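Local coordinates for alpha-n-acetylglucosaminidase family protein (Clostridium perfringens, PDB 4A42), which is a family 32 carbohydrate-binding module of a multimodular family 89 alpha-N-acetylglucosaminidase and presumably binds glycans, directing that enzyme toward its substrates, at residues L88-E93 and V105-N110. Residues are numbered along the deposited sequence; the frame is centred on the assembly and turned at random.
Sequences LKYSIE and VDENNN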
ATOM      1  N   LEU A  88      -8.563  -9.518   2.602  1.00 10.48           N
ATOM      2  CA  LEU A  88      -7.417  -8.758   3.070  1.00 10.23           C
ATOM      3  C   LEU A  88      -7.761  -7.972   4.322  1.00  9.32           C
ATOM      4  O   LEU A  88      -8.789  -7.309   4.386  1.00 11.54           O
ATOM      5  CB  LEU A  88      -6.924  -7.818   1.973  1.00 11.98           C
ATOM      6  CG  LEU A  88      -5.565  -7.165   2.226  1.00 10.95           C
ATOM      7  CD1 LEU A  88      -4.465  -8.218   2.184  1.00 12.81           C
ATOM      8  CD2 LEU A  88      -5.309  -6.080   1.198  1.00 13.36           C
ATOM      9  N   LYS A  89      -6.895  -8.069   5.322  1.00  8.00           N
ATOM     10  CA  LYS A  89      -6.992  -7.252   6.522  1.00 10.50           C
ATOM     11  C   LYS A  89      -5.810  -6.308   6.485  1.00 10.62           C
ATOM     12  O   LYS A  89      -4.669  -6.748   6.377  1.00 10.96           O
ATOM     13  CB  LYS A  89      -6.980  -8.123   7.780  1.00 10.82           C
ATOM     14  CG  LYS A  89      -8.217  -9.009   7.909  1.00 11.90           C
ATOM     15  CD  LYS A  89      -8.084 -10.020   9.039  1.00 13.94           C
ATOM     16  CE  LYS A  89      -9.284 -10.941   9.075  1.00 19.15           C
ATOM     17  NZ  LYS A  89     -10.489 -10.204   9.502  1.00 22.81           N
ATOM     18  N   TYR A  90      -6.078  -5.005   6.566  1.00 10.80           N
ATOM     19  CA  TYR A  90      -5.042  -4.016   6.286  1.00 10.95           C
ATOM     20  C   TYR A  90      -5.372  -2.665   6.898  1.00 11.80           C
ATOM     21  O   TYR A  90      -6.534  -2.387   7.250  1.00 12.05           O
ATOM     22  CB  TYR A  90      -4.851  -3.848   4.766  1.00 10.13           C
ATOM     23  CG  TYR A  90      -6.012  -3.155   4.071  1.00  8.81           C
ATOM     24  CD1 TYR A  90      -7.157  -3.859   3.712  1.00 10.78           C
ATOM     25  CD2 TYR A  90      -5.980  -1.783   3.805  1.00 11.47           C
ATOM     26  CE1 TYR A  90      -8.232  -3.223   3.090  1.00 14.10           C
ATOM     27  CE2 TYR A  90      -7.052  -1.143   3.172  1.00 13.65           C
ATOM     28  CZ  TYR A  90      -8.176  -1.873   2.823  1.00 14.16           C
ATOM     29  OH  TYR A  90      -9.265  -1.276   2.206  1.00 15.83           O
ATOM     30  N   SER A  91      -4.337  -1.838   7.021  1.00 12.32           N
ATOM     31  CA  SER A  91      -4.491  -0.425   7.329  1.00 12.76           C
ATOM     32  C   SER A  91      -3.551   0.390   6.449  1.00 12.19           C
ATOM     33  O   SER A  91      -2.586  -0.132   5.884  1.00 13.50           O
ATOM     34  CB  SER A  91      -4.210  -0.148   8.810  1.00 14.33           C
ATOM     35  OG  SER A  91      -2.857  -0.426   9.158  1.00 16.20           O
ATOM     36  N   ILE A  92      -3.877   1.668   6.314  1.00 14.04           N
ATOM     37  CA  ILE A  92      -3.085   2.605   5.546  1.00 14.63           C
ATOM     38  C   ILE A  92      -2.787   3.799   6.438  1.00 14.85           C
ATOM     39  O   ILE A  92      -3.696   4.356   7.061  1.00 16.17           O
ATOM     40  CB  ILE A  92      -3.856   3.072   4.300  1.00 13.88           C
ATOM     41  CG1 ILE A  92      -4.347   1.863   3.481  1.00 13.78           C
ATOM     42  CG2 ILE A  92      -2.984   3.975   3.436  1.00 16.80           C
ATOM     43  CD1 ILE A  92      -5.052   2.268   2.193  1.00 15.65           C
ATOM     44  N   GLU A  93      -1.512   4.166   6.510  1.00 15.53           N
ATOM     45  CA  GLU A  93      -1.055   5.303   7.301  1.00 16.43           C
ATOM     46  C   GLU A  93      -0.302   6.256   6.389  1.00 17.83           C
ATOM     47  O   GLU A  93       0.330   5.829   5.436  1.00 18.07           O
ATOM     48  CB  GLU A  93      -0.099   4.849   8.401  1.00 20.04           C
ATOM     49  CG  GLU A  93      -0.709   4.033   9.525  1.00 21.17           C
ATOM     50  CD  GLU A  93       0.365   3.396  10.383  1.00 23.19           C
ATOM     51  OE1 GLU A  93       0.973   2.411   9.927  1.00 22.54           O
ATOM     52  OE2 GLU A  93       0.625   3.897  11.494  1.00 24.95           O
ATOM     53  N   VAL A 105      -7.015   4.669   6.907  1.00 17.13           N
ATOM     54  CA  VAL A 105      -7.923   3.560   6.622  1.00 16.18           C
ATOM     55  C   VAL A 105      -7.593   2.451   7.601  1.00 15.73           C
ATOM     56  O   VAL A 105      -6.435   2.083   7.752  1.00 15.42           O
ATOM     57  CB  VAL A 105      -7.758   3.009   5.191  1.00 17.56           C
ATOM     58  CG1 VAL A 105      -8.655   1.783   4.992  1.00 17.83           C
ATOM     59  CG2 VAL A 105      -8.062   4.073   4.155  1.00 19.38           C
ATOM     60  N   ASP A 106      -8.599   1.930   8.290  1.00 19.10           N
ATOM     61  CA  ASP A 106      -8.355   0.868   9.247  1.00 18.62           C
ATOM     62  C   ASP A 106      -9.289  -0.291   8.974  1.00 16.94           C
ATOM     63  O   ASP A 106     -10.438  -0.312   9.442  1.00 20.77           O
ATOM     64  CB  ASP A 106      -8.514   1.362  10.688  1.00 21.07           C
ATOM     65  CG  ASP A 106      -8.072   0.322  11.709  1.00 25.12           C
ATOM     66  OD1 ASP A 106      -7.830  -0.839  11.312  1.00 26.70           O
ATOM     67  OD2 ASP A 106      -7.965   0.657  12.908  1.00 29.00           O
ATOM     68  N   GLU A 107      -8.783  -1.259   8.218  1.00 14.50           N
ATOM     69  CA  GLU A 107      -9.564  -2.425   7.815  1.00 14.58           C
ATOM     70  C   GLU A 107      -8.955  -3.701   8.369  1.00 12.45           C
ATOM     71  O   GLU A 107      -9.004  -4.758   7.733  1.00 13.71           O
ATOM     72  CB  GLU A 107      -9.645  -2.508   6.292  1.00 16.54           C
ATOM     73  CG  GLU A 107     -10.587  -1.481   5.684  1.00 19.46           C
ATOM     74  CD  GLU A 107     -12.029  -1.752   6.045  1.00 23.70           C
ATOM     75  OE1 GLU A 107     -12.319  -2.859   6.545  1.00 21.44           O
ATOM     76  OE2 GLU A 107     -12.872  -0.859   5.823  1.00 29.04           O
ATOM     77  N   ASN A 108      -8.382  -3.603   9.564  1.00 15.64           N
ATOM     78  CA  ASN A 108      -7.725  -4.744  10.192  0.58 15.09           C
ATOM     79  C   ASN A 108      -8.672  -5.891  10.555  1.00 15.97           C
ATOM     80  O   ASN A 108      -8.230  -7.005  10.797  1.00 16.63           O
ATOM     81  CB  ASN A 108      -6.849  -4.307  11.384  0.58 17.54           C
ATOM     82  CG  ASN A 108      -7.626  -4.163  12.686  0.58 20.31           C
ATOM     83  OD1 ASN A 108      -7.315  -4.830  13.676  0.58 26.26           O
ATOM     84  ND2 ASN A 108      -8.617  -3.280  12.701  0.58 20.77           N
ATOM     85  N   ASN A 109      -9.973  -5.611  10.577  1.00 14.68           N
ATOM     86  CA  ASN A 109     -10.954  -6.646  10.880  1.00 16.52           C
ATOM     87  C   ASN A 109     -11.774  -7.046   9.660  1.00 15.52           C
ATOM     88  O   ASN A 109     -12.778  -7.743   9.769  1.00 17.95           O
ATOM     89  CB  ASN A 109     -11.871  -6.189  12.020  1.00 21.95           C
ATOM     90  CG  ASN A 109     -11.135  -6.047  13.341  1.00 27.01           C
ATOM     91  OD1 ASN A 109     -10.416  -6.953  13.762  1.00 29.33           O
ATOM     92  ND2 ASN A 109     -11.312  -4.907  14.001  1.00 30.26           N
ATOM     93  N   ASN A 110     -11.334  -6.608   8.485  1.00 13.40           N
ATOM     94  CA  ASN A 110     -12.120  -6.824   7.275  1.00 12.68           C
ATOM     95  C   ASN A 110     -12.385  -8.287   6.954  1.00 13.66           C
ATOM     96  O   ASN A 110     -11.481  -9.120   7.021  1.00 11.91           O
ATOM     97  CB  ASN A 110     -11.461  -6.179   6.063  1.00 14.01           C
ATOM     98  CG  ASN A 110     -12.193  -6.506   4.787  1.00 13.88           C
ATOM     99  OD1 ASN A 110     -13.345  -6.107   4.616  1.00 17.27           O
ATOM    100  ND2 ASN A 110     -11.539  -7.253   3.883  1.00 12.70           N
TER
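Y90 and I92 pair with E107 and V105 as antiparallel hydrogen-bonded pairs, the axes of strands 90-93 and 105-107 approaching to 4.7 Å at 169°. I92 N gives a straight bond to V105 O (3.0 Å), and E107 N a shorter, more bent one to Y90 O (2.7 Å). Beyond this pair the chain leaves the strand in a type I turn from E107 to N110, and E107 O accepts from Y90 N and N110 N on opposite faces of its carbonyl plane.

The aliphatic part of E107 lies against one face of the Y90 ring, CB standing 3.8 Å from the ring centroid in a CH-pi contact. CG lies near the phenol end of the ring, and the bend at chi2 (-67°) then turns the carboxylate away from it. V105 CG1 meets Y90 CE2 at 3.8 Å, and V105 CB rests beside I92 CG1. From the last position of the turn, N110 ND2 reaches back to L88 O (2.8 Å), with the acceptor near its amide plane. K89 runs alongside the turn carbonyls and bends at chi4 to bring NZ to N110 O (2.9 Å); NZ also forms a salt bridge with E111.

The contact belongs to the hairpin of strands 90-95 and 102-107 in an F5/8 type C beta-sandwich. Strand 126-134 flanks strand 90-95 across from strand 102-107, while Y90 and I92 pack on strand 77-82 of the facing sheet and Y90 OH is hydrogen-bonded to N119 OD1.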